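Local coordinates for membrane-associated protein VP24 (Marburg virus - Musoke, Kenya, 1980, PDB 4OR8) that may act as a minor matrix protein that takes part in assembly of the viral nucleocapsid and in virion budding, and that interacts with the nucleoprotein, at residues 50-55 with 102-107; 56-61 with 162-167; 90-95 with 214-219; 114-119 with 131-136. One frame throughout, in Å; residues are numbered along the deposited sequence.

Contact 1. Residues 50-55 with 102-107; sequences GGWTVK and IEPFLA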
# COMPACT_ATOMS: atom_id res chain seq x y z
N GLY B 50 11.09 -7.30 -8.76
CA GLY B 50 10.34 -7.23 -7.52
C GLY B 50 9.02 -7.99 -7.55
O GLY B 50 8.24 -7.92 -6.60
N GLY B 51 8.77 -8.71 -8.64
CA GLY B 51 7.56 -9.50 -8.74
C GLY B 51 7.14 -9.84 -10.16
O GLY B 51 7.90 -10.44 -10.91
N TRP B 52 5.92 -9.47 -10.52
CA TRP B 52 5.37 -9.82 -11.83
C TRP B 52 4.73 -8.65 -12.55
O TRP B 52 4.41 -7.63 -11.94
CB TRP B 52 4.33 -10.93 -11.69
CG TRP B 52 4.77 -12.10 -10.89
CD1 TRP B 52 5.37 -13.23 -11.36
CD2 TRP B 52 4.64 -12.27 -9.48
NE1 TRP B 52 5.62 -14.10 -10.32
CE2 TRP B 52 5.19 -13.53 -9.16
CE3 TRP B 52 4.12 -11.48 -8.45
CZ2 TRP B 52 5.23 -14.02 -7.85
CZ3 TRP B 52 4.16 -11.97 -7.15
CH2 TRP B 52 4.71 -13.22 -6.87
N THR B 53 4.54 -8.82 -13.85
CA THR B 53 3.74 -7.89 -14.62
C THR B 53 2.60 -8.67 -15.27
O THR B 53 2.82 -9.71 -15.89
CB THR B 53 4.56 -7.18 -15.70
OG1 THR B 53 5.38 -6.17 -15.08
CG2 THR B 53 3.65 -6.51 -16.72
N VAL B 54 1.38 -8.17 -15.10
CA VAL B 54 0.24 -8.76 -15.77
C VAL B 54 -0.42 -7.74 -16.68
O VAL B 54 -0.81 -6.66 -16.24
CB VAL B 54 -0.78 -9.31 -14.78
CG1 VAL B 54 -1.97 -9.89 -15.53
CG2 VAL B 54 -0.14 -10.38 -13.90
N LYS B 55 -0.53 -8.10 -17.95
CA LYS B 55 -1.19 -7.26 -18.93
C LYS B 55 -2.57 -7.80 -19.25
O LYS B 55 -2.73 -8.96 -19.63
CB LYS B 55 -0.36 -7.13 -20.20
CG LYS B 55 0.97 -6.42 -19.99
CD LYS B 55 1.72 -6.23 -21.29
CE LYS B 55 3.03 -5.49 -21.05
NZ LYS B 55 3.75 -5.21 -22.32
N ILE B 102 -3.03 -18.08 -1.90
CA ILE B 102 -2.76 -17.98 -3.33
C ILE B 102 -1.86 -16.80 -3.63
O ILE B 102 -1.81 -15.84 -2.85
CB ILE B 102 -4.07 -17.87 -4.14
CG1 ILE B 102 -4.88 -16.66 -3.68
CG2 ILE B 102 -4.89 -19.15 -4.01
CD1 ILE B 102 -6.17 -16.46 -4.44
N GLU B 103 -1.15 -16.87 -4.75
CA GLU B 103 -0.27 -15.80 -5.17
C GLU B 103 -1.06 -14.52 -5.40
O GLU B 103 -2.24 -14.58 -5.75
CB GLU B 103 0.46 -16.18 -6.46
CG GLU B 103 1.53 -17.26 -6.29
CD GLU B 103 0.93 -18.63 -6.05
OE1 GLU B 103 -0.18 -18.90 -6.56
OE2 GLU B 103 1.57 -19.44 -5.35
N PRO B 104 -0.42 -13.36 -5.18
CA PRO B 104 -1.10 -12.07 -5.34
C PRO B 104 -1.66 -11.84 -6.74
O PRO B 104 -2.69 -11.18 -6.87
CB PRO B 104 -0.01 -11.05 -5.00
CG PRO B 104 1.27 -11.80 -5.09
CD PRO B 104 0.96 -13.20 -4.71
N PHE B 105 -1.01 -12.36 -7.78
CA PHE B 105 -1.51 -12.18 -9.14
C PHE B 105 -2.77 -13.01 -9.42
O PHE B 105 -3.55 -12.68 -10.30
CB PHE B 105 -0.43 -12.46 -10.20
CG PHE B 105 0.24 -13.80 -10.06
CD1 PHE B 105 -0.40 -14.96 -10.49
CD2 PHE B 105 1.52 -13.91 -9.54
CE1 PHE B 105 0.21 -16.19 -10.38
CE2 PHE B 105 2.14 -15.14 -9.42
CZ PHE B 105 1.48 -16.28 -9.84
N LEU B 106 -2.94 -14.08 -8.66
CA LEU B 106 -4.16 -14.87 -8.72
C LEU B 106 -5.27 -14.14 -7.97
O LEU B 106 -6.44 -14.22 -8.33
CB LEU B 106 -3.93 -16.25 -8.12
CG LEU B 106 -4.04 -17.44 -9.08
CD1 LEU B 106 -3.30 -17.15 -10.37
CD2 LEU B 106 -3.49 -18.69 -8.42
N ALA B 107 -4.88 -13.42 -6.92
CA ALA B 107 -5.84 -12.65 -6.13
C ALA B 107 -6.29 -11.42 -6.91
O ALA B 107 -7.43 -10.99 -6.80
CB ALA B 107 -5.22 -12.24 -4.80

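Contact 2. Residues 56-61 with 162-167; sequences WGNFVF and DMFKIL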
# COMPACT_ATOMS: atom_id res chain seq x y z
N TRP B 56 -3.58 -6.95 -19.08
CA TRP B 56 -4.94 -7.29 -19.45
C TRP B 56 -5.64 -6.03 -19.92
O TRP B 56 -5.61 -5.01 -19.24
CB TRP B 56 -5.69 -7.91 -18.28
CG TRP B 56 -7.13 -8.14 -18.57
CD1 TRP B 56 -7.69 -9.25 -19.12
CD2 TRP B 56 -8.20 -7.22 -18.34
NE1 TRP B 56 -9.05 -9.09 -19.24
CE2 TRP B 56 -9.39 -7.84 -18.77
CE3 TRP B 56 -8.28 -5.93 -17.81
CZ2 TRP B 56 -10.63 -7.22 -18.69
CZ3 TRP B 56 -9.51 -5.32 -17.72
CH2 TRP B 56 -10.67 -5.96 -18.16
N GLY B 57 -6.27 -6.10 -21.09
CA GLY B 57 -6.81 -4.90 -21.71
C GLY B 57 -5.66 -3.94 -21.95
O GLY B 57 -4.60 -4.35 -22.42
N ASN B 58 -5.86 -2.68 -21.62
CA ASN B 58 -4.78 -1.70 -21.70
C ASN B 58 -4.19 -1.40 -20.33
O ASN B 58 -3.54 -0.37 -20.13
CB ASN B 58 -5.26 -0.41 -22.37
CG ASN B 58 -6.42 0.23 -21.64
OD1 ASN B 58 -6.98 -0.35 -20.72
ND2 ASN B 58 -6.80 1.44 -22.07
N PHE B 59 -4.41 -2.31 -19.38
CA PHE B 59 -3.82 -2.19 -18.05
C PHE B 59 -2.50 -2.93 -18.00
O PHE B 59 -2.39 -4.04 -18.52
CB PHE B 59 -4.73 -2.78 -16.98
CG PHE B 59 -5.99 -2.00 -16.74
CD1 PHE B 59 -6.01 -0.91 -15.88
CD2 PHE B 59 -7.18 -2.37 -17.35
CE1 PHE B 59 -7.17 -0.20 -15.65
CE2 PHE B 59 -8.35 -1.66 -17.12
CZ PHE B 59 -8.34 -0.58 -16.27
N VAL B 60 -1.50 -2.32 -17.38
CA VAL B 60 -0.27 -3.02 -17.05
C VAL B 60 -0.14 -3.08 -15.53
O VAL B 60 0.14 -2.07 -14.88
CB VAL B 60 0.97 -2.33 -17.64
CG1 VAL B 60 2.23 -3.12 -17.29
CG2 VAL B 60 0.83 -2.20 -19.15
N PHE B 61 -0.34 -4.26 -14.96
CA PHE B 61 -0.28 -4.41 -13.51
C PHE B 61 1.13 -4.75 -13.04
O PHE B 61 1.78 -5.63 -13.60
CB PHE B 61 -1.28 -5.47 -13.04
CG PHE B 61 -2.71 -5.09 -13.26
CD1 PHE B 61 -3.31 -4.11 -12.50
CD2 PHE B 61 -3.47 -5.74 -14.23
CE1 PHE B 61 -4.63 -3.76 -12.69
CE2 PHE B 61 -4.80 -5.39 -14.43
CZ PHE B 61 -5.38 -4.40 -13.66
N ASP B 162 -15.95 1.60 -28.47
CA ASP B 162 -16.75 2.19 -27.39
C ASP B 162 -16.89 1.24 -26.20
O ASP B 162 -16.68 1.64 -25.05
CB ASP B 162 -18.13 2.58 -27.91
CG ASP B 162 -18.17 3.97 -28.50
OD1 ASP B 162 -17.09 4.51 -28.81
OD2 ASP B 162 -19.28 4.51 -28.66
N MET B 163 -17.24 -0.01 -26.48
CA MET B 163 -17.41 -1.01 -25.43
C MET B 163 -16.10 -1.33 -24.72
O MET B 163 -16.08 -1.59 -23.52
CB MET B 163 -18.06 -2.27 -26.00
CG MET B 163 -19.52 -2.09 -26.35
SD MET B 163 -20.54 -1.72 -24.90
CE MET B 163 -21.64 -0.47 -25.56
N PHE B 164 -15.01 -1.32 -25.47
CA PHE B 164 -13.68 -1.51 -24.90
C PHE B 164 -13.35 -0.34 -23.97
O PHE B 164 -12.86 -0.54 -22.86
CB PHE B 164 -12.64 -1.62 -26.01
CG PHE B 164 -11.23 -1.78 -25.50
CD1 PHE B 164 -10.42 -0.67 -25.30
CD2 PHE B 164 -10.71 -3.03 -25.24
CE1 PHE B 164 -9.13 -0.81 -24.84
CE2 PHE B 164 -9.42 -3.18 -24.78
CZ PHE B 164 -8.63 -2.07 -24.58
N LYS B 165 -13.62 0.87 -24.44
CA LYS B 165 -13.34 2.08 -23.68
C LYS B 165 -14.12 2.08 -22.37
O LYS B 165 -13.56 2.34 -21.30
CB LYS B 165 -13.72 3.31 -24.50
CG LYS B 165 -12.66 4.39 -24.52
CD LYS B 165 -11.62 4.13 -25.59
CE LYS B 165 -12.18 4.42 -26.96
NZ LYS B 165 -12.63 5.83 -27.08
N ILE B 166 -15.41 1.78 -22.47
CA ILE B 166 -16.28 1.74 -21.30
C ILE B 166 -15.82 0.67 -20.31
O ILE B 166 -15.80 0.90 -19.10
CB ILE B 166 -17.75 1.48 -21.71
CG1 ILE B 166 -18.29 2.69 -22.48
CG2 ILE B 166 -18.62 1.21 -20.50
CD1 ILE B 166 -19.72 2.53 -22.93
N LEU B 167 -15.44 -0.49 -20.84
CA LEU B 167 -14.99 -1.60 -20.01
C LEU B 167 -13.79 -1.22 -19.16
O LEU B 167 -13.74 -1.53 -17.97
CB LEU B 167 -14.67 -2.82 -20.87
CG LEU B 167 -14.20 -4.03 -20.06
CD1 LEU B 167 -15.28 -4.47 -19.09
CD2 LEU B 167 -13.77 -5.17 -20.98

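Contact 3. Residues 90-95 with 214-219; sequences FSHLFK and EVRRID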
# COMPACT_ATOMS: atom_id res chain seq x y z
N PHE B 90 -9.34 -12.72 11.60
CA PHE B 90 -9.51 -13.59 10.44
C PHE B 90 -9.26 -15.05 10.82
O PHE B 90 -8.33 -15.68 10.31
CB PHE B 90 -8.55 -13.19 9.32
CG PHE B 90 -8.62 -11.74 8.94
CD1 PHE B 90 -9.53 -11.29 8.00
CD2 PHE B 90 -7.75 -10.82 9.52
CE1 PHE B 90 -9.59 -9.96 7.65
CE2 PHE B 90 -7.81 -9.48 9.17
CZ PHE B 90 -8.73 -9.05 8.24
N SER B 91 -10.10 -15.58 11.71
CA SER B 91 -9.95 -16.95 12.19
C SER B 91 -10.03 -17.98 11.08
O SER B 91 -9.20 -18.89 10.99
CB SER B 91 -11.02 -17.25 13.24
OG SER B 91 -10.95 -16.34 14.32
N HIS B 92 -11.04 -17.84 10.22
CA HIS B 92 -11.28 -18.77 9.12
C HIS B 92 -10.11 -18.81 8.15
O HIS B 92 -9.96 -19.76 7.38
CB HIS B 92 -12.55 -18.36 8.38
CG HIS B 92 -12.63 -16.90 8.10
ND1 HIS B 92 -13.01 -15.98 9.05
CD2 HIS B 92 -12.36 -16.19 6.98
CE1 HIS B 92 -12.98 -14.77 8.53
NE2 HIS B 92 -12.59 -14.87 7.27
N LEU B 93 -9.28 -17.77 8.17
CA LEU B 93 -8.13 -17.69 7.29
C LEU B 93 -6.84 -18.16 7.97
O LEU B 93 -6.10 -18.97 7.42
CB LEU B 93 -7.95 -16.26 6.76
CG LEU B 93 -9.13 -15.68 5.97
CD1 LEU B 93 -8.77 -14.33 5.38
CD2 LEU B 93 -9.57 -16.64 4.89
N PHE B 94 -6.57 -17.65 9.17
CA PHE B 94 -5.30 -17.90 9.83
C PHE B 94 -5.34 -19.02 10.87
O PHE B 94 -4.36 -19.73 11.06
CB PHE B 94 -4.77 -16.62 10.48
CG PHE B 94 -4.50 -15.52 9.50
CD1 PHE B 94 -3.57 -15.68 8.49
CD2 PHE B 94 -5.19 -14.32 9.58
CE1 PHE B 94 -3.32 -14.67 7.58
CE2 PHE B 94 -4.95 -13.30 8.68
CZ PHE B 94 -4.01 -13.48 7.68
N LYS B 95 -6.47 -19.16 11.55
CA LYS B 95 -6.62 -20.21 12.55
C LYS B 95 -7.40 -21.40 11.98
O LYS B 95 -8.05 -22.15 12.70
CB LYS B 95 -7.28 -19.65 13.81
CG LYS B 95 -6.51 -18.49 14.41
CD LYS B 95 -7.26 -17.84 15.55
CE LYS B 95 -7.37 -18.78 16.73
NZ LYS B 95 -7.90 -18.07 17.92
N GLU B 214 -10.47 -12.77 -0.37
CA GLU B 214 -10.83 -14.06 0.20
C GLU B 214 -11.97 -14.72 -0.57
O GLU B 214 -12.98 -14.08 -0.88
CB GLU B 214 -11.24 -13.87 1.67
CG GLU B 214 -12.06 -15.00 2.24
CD GLU B 214 -12.62 -14.66 3.61
OE1 GLU B 214 -12.38 -13.53 4.09
OE2 GLU B 214 -13.30 -15.52 4.21
N VAL B 215 -11.81 -16.00 -0.89
CA VAL B 215 -12.85 -16.74 -1.61
C VAL B 215 -13.26 -18.03 -0.89
O VAL B 215 -12.42 -18.88 -0.60
CB VAL B 215 -12.39 -17.11 -3.04
CG1 VAL B 215 -13.48 -17.89 -3.76
CG2 VAL B 215 -12.03 -15.86 -3.81
N ARG B 216 -14.55 -18.17 -0.62
CA ARG B 216 -15.08 -19.40 -0.05
C ARG B 216 -15.87 -20.15 -1.12
O ARG B 216 -16.95 -19.72 -1.53
CB ARG B 216 -15.97 -19.11 1.16
CG ARG B 216 -15.24 -18.38 2.29
CD ARG B 216 -16.21 -18.01 3.40
NE ARG B 216 -15.54 -17.31 4.49
CZ ARG B 216 -16.16 -16.87 5.59
NH1 ARG B 216 -17.47 -17.06 5.73
NH2 ARG B 216 -15.48 -16.24 6.53
N ARG B 217 -15.33 -21.27 -1.57
CA ARG B 217 -15.93 -22.02 -2.67
C ARG B 217 -16.20 -23.48 -2.29
O ARG B 217 -15.99 -23.89 -1.15
CB ARG B 217 -15.01 -21.98 -3.89
CG ARG B 217 -13.66 -22.64 -3.67
CD ARG B 217 -12.95 -22.88 -4.98
NE ARG B 217 -12.51 -21.64 -5.63
CZ ARG B 217 -11.25 -21.26 -5.73
NH1 ARG B 217 -10.28 -22.02 -5.23
NH2 ARG B 217 -10.94 -20.12 -6.33
N ILE B 218 -16.69 -24.24 -3.26
CA ILE B 218 -16.87 -25.68 -3.08
C ILE B 218 -15.99 -26.43 -4.06
O ILE B 218 -16.15 -26.29 -5.27
CB ILE B 218 -18.34 -26.10 -3.28
CG1 ILE B 218 -19.21 -25.51 -2.17
CG2 ILE B 218 -18.45 -27.61 -3.29
CD1 ILE B 218 -20.66 -25.91 -2.27
N ASP B 219 -15.07 -27.22 -3.53
CA ASP B 219 -14.15 -27.98 -4.37
C ASP B 219 -14.73 -29.34 -4.75
O ASP B 219 -15.34 -30.02 -3.92
CB ASP B 219 -12.81 -28.16 -3.67
CG ASP B 219 -11.85 -27.02 -3.96
OD1 ASP B 219 -12.29 -26.00 -4.54
OD2 ASP B 219 -10.65 -27.15 -3.61

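Contact 4. Residues 114-119 with 131-136; sequences VALKDQ and SIVHML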
# COMPACT_ATOMS: atom_id res chain seq x y z
N VAL B 114 -14.45 -9.82 -10.18
CA VAL B 114 -15.48 -9.10 -9.45
C VAL B 114 -15.82 -7.76 -10.10
O VAL B 114 -16.99 -7.40 -10.24
CB VAL B 114 -15.06 -8.88 -7.98
CG1 VAL B 114 -16.03 -7.95 -7.26
CG2 VAL B 114 -14.96 -10.21 -7.26
N ALA B 115 -14.78 -7.03 -10.50
CA ALA B 115 -14.93 -5.71 -11.11
C ALA B 115 -15.76 -5.76 -12.38
O ALA B 115 -16.57 -4.88 -12.65
CB ALA B 115 -13.58 -5.10 -11.40
N LEU B 116 -15.56 -6.81 -13.17
CA LEU B 116 -16.33 -6.99 -14.40
C LEU B 116 -17.82 -7.17 -14.16
O LEU B 116 -18.63 -7.02 -15.08
CB LEU B 116 -15.79 -8.17 -15.22
CG LEU B 116 -14.74 -7.91 -16.29
CD1 LEU B 116 -13.55 -7.15 -15.74
CD2 LEU B 116 -14.29 -9.23 -16.90
N LYS B 117 -18.20 -7.50 -12.92
CA LYS B 117 -19.61 -7.69 -12.61
C LYS B 117 -20.19 -6.48 -11.88
O LYS B 117 -21.32 -6.53 -11.41
CB LYS B 117 -19.86 -8.97 -11.81
CG LYS B 117 -19.44 -10.25 -12.51
CD LYS B 117 -20.14 -10.43 -13.85
CE LYS B 117 -21.63 -10.65 -13.67
NZ LYS B 117 -22.35 -10.78 -14.97
N ASP B 118 -19.42 -5.39 -11.80
CA ASP B 118 -19.89 -4.16 -11.16
C ASP B 118 -21.16 -3.64 -11.82
O ASP B 118 -21.23 -3.54 -13.05
CB ASP B 118 -18.80 -3.07 -11.16
CG ASP B 118 -19.09 -1.94 -10.17
OD1 ASP B 118 -19.25 -2.24 -8.97
OD2 ASP B 118 -19.16 -0.77 -10.59
N GLN B 119 -22.16 -3.29 -11.01
CA GLN B 119 -23.46 -2.85 -11.52
C GLN B 119 -23.39 -1.55 -12.31
O GLN B 119 -24.21 -1.29 -13.19
CB GLN B 119 -24.47 -2.71 -10.37
CG GLN B 119 -24.11 -1.65 -9.32
CD GLN B 119 -23.02 -2.11 -8.35
OE1 GLN B 119 -22.86 -3.30 -8.09
NE2 GLN B 119 -22.25 -1.15 -7.83
N SER B 131 -22.95 -10.07 -22.24
CA SER B 131 -22.83 -11.52 -22.10
C SER B 131 -21.38 -11.96 -22.31
O SER B 131 -20.94 -12.97 -21.75
CB SER B 131 -23.76 -12.25 -23.06
OG SER B 131 -23.32 -12.12 -24.40
N ILE B 132 -20.64 -11.21 -23.13
CA ILE B 132 -19.22 -11.46 -23.31
C ILE B 132 -18.47 -11.17 -22.02
O ILE B 132 -17.66 -11.98 -21.56
CB ILE B 132 -18.64 -10.62 -24.46
CG1 ILE B 132 -19.12 -11.15 -25.81
CG2 ILE B 132 -17.12 -10.62 -24.41
CD1 ILE B 132 -18.60 -10.38 -27.00
N VAL B 133 -18.77 -10.02 -21.42
CA VAL B 133 -18.18 -9.63 -20.14
C VAL B 133 -18.46 -10.70 -19.09
O VAL B 133 -17.62 -10.99 -18.24
CB VAL B 133 -18.71 -8.26 -19.67
CG1 VAL B 133 -18.27 -7.97 -18.24
CG2 VAL B 133 -18.25 -7.16 -20.61
N HIS B 134 -19.64 -11.31 -19.17
CA HIS B 134 -19.99 -12.39 -18.26
C HIS B 134 -19.07 -13.59 -18.43
O HIS B 134 -18.60 -14.17 -17.45
CB HIS B 134 -21.45 -12.81 -18.47
CG HIS B 134 -21.91 -13.86 -17.51
ND1 HIS B 134 -22.16 -15.16 -17.91
CD2 HIS B 134 -22.17 -13.81 -16.19
CE1 HIS B 134 -22.55 -15.86 -16.86
NE2 HIS B 134 -22.57 -15.07 -15.80
N MET B 135 -18.81 -13.95 -19.68
CA MET B 135 -17.89 -15.04 -19.99
C MET B 135 -16.49 -14.72 -19.48
O MET B 135 -15.83 -15.57 -18.89
CB MET B 135 -17.86 -15.32 -21.49
CG MET B 135 -19.05 -16.11 -22.01
SD MET B 135 -18.97 -16.43 -23.78
CE MET B 135 -19.53 -14.87 -24.45
N LEU B 136 -16.04 -13.49 -19.73
CA LEU B 136 -14.73 -13.04 -19.27
C LEU B 136 -14.63 -13.13 -17.75
O LEU B 136 -13.64 -13.61 -17.21
CB LEU B 136 -14.45 -11.60 -19.71
CG LEU B 136 -14.24 -11.38 -21.21
CD1 LEU B 136 -14.04 -9.90 -21.52
CD2 LEU B 136 -13.07 -12.20 -21.71

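Contact 1. Residues 50-55 with 102-107
Val54, on the extended strand 51-56, and Phe105, in the first turn of helix 104-115, mark the closest backbone approach, with Val54 CA and Phe105 CA 7.7 Å apart. Glu103 occupies the N-cap position; its carbonyl O accepts from Ala107 N at 3.1 Å. Trp52 and Val54 lie two residues apart on one side of the strand and both direct their CB toward the helix, while Thr53 points to the other side. The strand is the middle one of an antiparallel three-stranded sheet, bonded through its backbone to strands 44-48 and 59-64, and the start of the helix packs against this face of the sheet. The main element is a T-shaped aromatic pair. Phe105 presents its CD2-CE2 edge to the indole face of Trp52, with CE2 3.5 Å from Trp52 CE2 and the planes at 74°; the centroids of the phenyl and the five-membered ring are 4.7 Å apart. A chi1 of 54° sets the Phe105 ring between its own backbone N and carbonyl carbon, from where its edge reaches the indole. Pro104 CG comes obliquely to the six-membered ring, 3.6 Å from Trp52 CZ3. Farther along the strand, Val54 CG2 approaches Phe105 CB at 4.3 Å, and Lys45 of strand 44-48 touches both Val54 and Phe105.

Contact 2. Residues 56-61 with 162-167
A two-residue beta-hairpin turn, with Gly57 and Asn58 at its corners, meets Phe164 and Leu167 on one side of helix 161-178. The turn is of type II' and runs from Trp56 to Phe59. Its closure is reciprocal: Phe59 N donates to Trp56 O at 3.0 Å, and Trp56 N donates to Phe59 O at 3.2 Å. Gly57 takes the first corner with phi 60° and psi -134°, a conformation that favours glycine, and having no side chain it meets the helix through its CA, 4.4 Å from Phe164 CE2. The ring of Phe164 reaches the turn because chi1 of 178° sets CG anti to the backbone N. Its far end lies beside the turn backbone, with Phe164 CZ 4.1 Å from Asn58 N; the approach is oblique, and the pair is packing rather than bonding. One helical turn later, Leu167 comes to the Trp56 indole, likewise obliquely, and Leu167 CD2 stands 4.3 Å from Trp56 CH2. None of these three approaches across the contact is tight, so the interface is a light van der Waals fit, largely shielded from solvent since Trp56, Phe164 and Leu167 are buried. The two helix residues are three apart and therefore project from neighbouring positions on one side of the helix. The hairpin joins strands 51-56 and 59-64, and the residues flanking the contact fill in around it: Leu35, Leu37 and Thr40 touch Phe164, Phe129 of helix 127-142 packs on Leu167, and Met168 of helix 161-178 receives Asn58 and Phe59.

Contact 3. Residues 90-95 with 214-219
Glu214 directs its CB from strand 210-221 toward the short helix 91-94, where Leu93 and His92 receive the rest of the side chain. With chi1 at 160° and an extended chain beyond, CG arrives 4.0 Å from Leu93 CD2, and the carboxylate carbon CD lies 3.9 Å from the same methyl carbon. At the tip, Glu214 OE1 lies in the plane of the His92 ring at its edge and takes a weak bond from His92 NE2 at 3.5 Å, with an angle of 142° at the hydrogen. Stronger partners for both groups come from the second subunit, whose Tyr22 OH hydrogen-bonds to Glu214 OE1 and to His92 NE2. Glu214 OE2 also lies beside the imidazole, 3.0 Å from His92 CD2 but at a poor angle for bonding to NE2, and it accepts a salt bridge from Arg216 NE at 2.9 Å, tilted from the guanidinium plane. That bond is consistent with a fixed guanidinium; in the given one of two His92 conformers, Arg216 NH2 lies 3.1 Å above the centre of the imidazole, with the guanidinium and ring planes 78° apart. Beyond the polar cluster, Leu93 continues onto Val233 and Phe235 of strand 228-239, which places the short helix across two adjacent strands of the mixed sheet, while strand 201-206 borders Glu214 and Arg216 through Ile203 and Gln201.

Contact 4. Residues 114-119 with 131-136
Two successive bends, chi2 -58° and chi3 -66°, curl the Lys117 chain over to His134, whose ring is swung out with CG anti to its backbone N (chi1 -177°). The ammonium NZ thereby comes to the imidazole edge in the ring plane, 3.3 Å from His134 CD2. It meets a carbon, not a ring nitrogen, and the approach is at the edge, so neither a hydrogen bond nor a cation-pi stack is indicated. Beside this polar margin lies an apolar centre. Leu116 aims its CB at helix 127-142, and Val133 meets it through one branch: CG1 lies 3.9 Å from Leu116 CB and also lies next to the Leu116 carbonyl O. Farther along, Leu116 CD2 reaches Leu136 CB at 3.7 Å, so the leucine spans residues three apart on the helix. Residues 114-119 begin on helix 104-115, and a type I turn runs from Ala115 to Asp118. Leu140 and Ser137, on the same partner helix, extend the surface on which Leu116 packs, and Leu125 covers Val133. The backbones are nearest at Leu116 and Val133, with CA atoms 6.6 Å apart. A buried aliphatic core thus carries the packing of Leu116 against helix 127-142, and at its partly exposed border Lys117 NZ stands 4.4 Å from His134 NE2, close enough that a charged lysine would be expected to disfavour protonation of the imidazole.

How the contacts relate
Contacts 1 and 2 follow directly along one hairpin: their centres are 18 Å apart, and the backbone pair Val54 O and Phe61 N, at 2.8 Å, joins their strands. Contact 4 lies 13 Å from contact 2, centre to centre, and touches it where Trp56 CH2 meets Leu116 CD1 at 3.9 Å, making the two a continuous apolar region. Contacts 1 and 4 both use helix 104-115, on opposite sides of the chain's centre. Contact 3 touches none of the others; its centre is 20 Å from that of contact 1 and 31 Å from that of contact 2. Contacts 1, 2 and 3 also reach the second subunit, most extensively contact 3.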